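Endoglucanase (Thermotoga maritima, PDB 1VHO) probably acts as a metal-dependent aminopeptidase of the M42 family, a group that uses two divalent metal cations per subunit. Local coordinates at residues V68-F73 against I152-Q157. Residues are numbered along the deposited sequence; the frame is centred on the assembly and turned at random.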
loop_
_atom_site.group_PDB
_atom_site.type_symbol
_atom_site.label_atom_id
_atom_site.label_comp_id
_atom_site.label_asym_id
_atom_site.label_seq_id
_atom_site.Cartn_x
_atom_site.Cartn_y
_atom_site.Cartn_z
ATOM N N VAL A 68 1.360 0.301 4.338
ATOM C CA VAL A 68 2.545 -0.332 3.750
ATOM C C VAL A 68 2.463 -1.848 3.652
ATOM O O VAL A 68 3.281 -2.419 2.903
ATOM C CB VAL A 68 3.855 -0.026 4.505
ATOM C CG1 VAL A 68 4.128 1.470 4.678
ATOM C CG2 VAL A 68 3.885 -0.681 5.871
ATOM N N ASP A 69 1.550 -2.483 4.401
ATOM C CA ASP A 69 1.517 -3.941 4.404
ATOM C C ASP A 69 0.915 -4.602 3.203
ATOM O O ASP A 69 0.419 -4.004 2.219
ATOM C CB ASP A 69 0.826 -4.443 5.718
ATOM C CG ASP A 69 -0.677 -4.230 5.733
ATOM O OD1 ASP A 69 -1.189 -3.431 4.916
ATOM O OD2 ASP A 69 -1.425 -4.812 6.551
ATOM N N GLU A 70 0.959 -5.935 3.229
ATOM C CA GLU A 70 0.379 -6.780 2.199
ATOM C C GLU A 70 -0.213 -8.017 2.881
ATOM O O GLU A 70 0.106 -8.307 4.042
ATOM C CB GLU A 70 1.397 -7.272 1.157
ATOM C CG GLU A 70 2.515 -8.167 1.805
ATOM C CD GLU A 70 3.671 -8.274 0.803
ATOM O OE1 GLU A 70 3.622 -9.151 -0.098
ATOM O OE2 GLU A 70 4.624 -7.483 0.871
ATOM N N ILE A 71 -0.973 -8.781 2.139
ATOM C CA ILE A 71 -1.560 -9.981 2.737
ATOM C C ILE A 71 -0.466 -11.015 2.976
ATOM O O ILE A 71 0.594 -11.103 2.340
ATOM C CB ILE A 71 -2.686 -10.553 1.880
ATOM C CG1 ILE A 71 -2.163 -11.109 0.576
ATOM C CG2 ILE A 71 -3.763 -9.479 1.634
ATOM C CD1 ILE A 71 -2.412 -12.613 0.471
ATOM N N GLY A 72 -0.756 -11.820 3.999
ATOM C CA GLY A 72 0.174 -12.879 4.362
ATOM C C GLY A 72 -0.644 -14.009 5.035
ATOM O O GLY A 72 -1.850 -13.842 5.332
ATOM N N PHE A 73 0.029 -15.111 5.213
ATOM C CA PHE A 73 -0.565 -16.296 5.854
ATOM C C PHE A 73 0.439 -16.855 6.863
ATOM O O PHE A 73 1.654 -16.681 6.733
ATOM C CB PHE A 73 -0.794 -17.438 4.814
ATOM C CG PHE A 73 -1.617 -17.054 3.632
ATOM C CD1 PHE A 73 -2.984 -17.181 3.627
ATOM C CD2 PHE A 73 -0.986 -16.565 2.483
ATOM C CE1 PHE A 73 -3.749 -16.812 2.514
ATOM C CE2 PHE A 73 -1.746 -16.166 1.392
ATOM C CZ PHE A 73 -3.121 -16.313 1.382
ATOM N N ILE A 152 5.702 -17.804 8.076
ATOM C CA ILE A 152 4.833 -16.826 7.391
ATOM C C ILE A 152 5.012 -16.928 5.870
ATOM O O ILE A 152 6.121 -17.005 5.390
ATOM C CB ILE A 152 5.223 -15.422 7.845
ATOM C CG1 ILE A 152 4.917 -15.208 9.370
ATOM C CG2 ILE A 152 4.517 -14.326 7.025
ATOM C CD1 ILE A 152 3.446 -15.328 9.690
ATOM N N ALA A 153 3.902 -16.863 5.155
ATOM C CA ALA A 153 3.939 -16.931 3.692
ATOM C C ALA A 153 3.368 -15.653 3.092
ATOM O O ALA A 153 2.544 -15.005 3.721
ATOM C CB ALA A 153 3.012 -18.085 3.235
ATOM N N VAL A 154 3.884 -15.255 1.919
ATOM C CA VAL A 154 3.306 -14.120 1.217
ATOM C C VAL A 154 3.107 -14.609 -0.235
ATOM O O VAL A 154 3.599 -15.682 -0.592
ATOM C CB VAL A 154 4.208 -12.878 1.226
ATOM C CG1 VAL A 154 4.355 -12.331 2.676
ATOM C CG2 VAL A 154 5.584 -13.262 0.683
ATOM N N ILE A 155 2.458 -13.812 -1.055
ATOM C CA ILE A 155 2.284 -14.167 -2.470
ATOM C C ILE A 155 3.636 -14.125 -3.164
ATOM O O ILE A 155 4.474 -13.240 -2.963
ATOM C CB ILE A 155 1.345 -13.103 -3.113
ATOM C CG1 ILE A 155 -0.069 -13.323 -2.597
ATOM C CG2 ILE A 155 1.385 -13.190 -4.640
ATOM C CD1 ILE A 155 -0.652 -14.637 -2.973
ATOM N N ASP A 156 3.917 -15.154 -3.983
ATOM C CA ASP A 156 5.200 -15.219 -4.676
ATOM C C ASP A 156 4.995 -14.662 -6.102
ATOM O O ASP A 156 4.520 -15.389 -6.945
ATOM C CB ASP A 156 5.702 -16.651 -4.730
ATOM C CG ASP A 156 7.054 -16.855 -5.362
ATOM O OD1 ASP A 156 7.823 -15.889 -5.610
ATOM O OD2 ASP A 156 7.409 -18.014 -5.675
ATOM N N GLN A 157 5.243 -13.384 -6.266
ATOM C CA GLN A 157 5.051 -12.720 -7.564
ATOM C C GLN A 157 6.200 -11.746 -7.830
ATOM O O GLN A 157 6.510 -10.915 -6.953
ATOM C CB GLN A 157 3.776 -11.855 -7.522
ATOM C CG GLN A 157 3.439 -11.131 -8.853
ATOM C CD GLN A 157 2.993 -12.105 -9.915
ATOM O OE1 GLN A 157 2.329 -13.113 -9.669
ATOM N NE2 GLN A 157 3.287 -11.856 -11.217
HETATM O O HOH W 1 1.474 -11.009 -0.172
#
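Phe73 and Ala153 form an antiparallel hydrogen-bonded pair where the chain leaves the metallopeptidase core and enters the smaller antiparallel sheet. Phe73 N donates to Ala153 O at 2.9 Å, and Ala153 N returns the bond to Phe73 O at 2.8 Å. Both side chains lie on one face of the sheet, where Phe73 CB meets Ala153 CB at 4.2 Å. Phe73 CG stands anti to the carbonyl carbon, beside the backbone N (chi1 -55°), which brings the ring obliquely near Ala153 O, the acceptor of that same N-H. Beyond this pair direct bonding gives way to water. One water molecule donates to Glu70 OE1 at 2.8 Å and to Ile71 O at 2.7 Å, and accepts from Ile155 N at 3.1 Å, bridging the diverging backbones. The Ile71 side chain runs obliquely to that of Ile155, its CD1 tip 3.9 Å from Ile155 CG1, while Glu70 crosses Val154 at about a right angle, in van der Waals contact only. Glu70 OE1 also forms a salt bridge with Lys169, and OE2 one with Arg174 and a hydrogen bond with Gly19 N, contacts that would favour the charged carboxylate. The water-mediated join thus lies where the six-stranded sheet meets the surroundings of Asp172 and His309, predicted zinc ligands about 6 Å from the Glu70 and Ile71 side chains respectively.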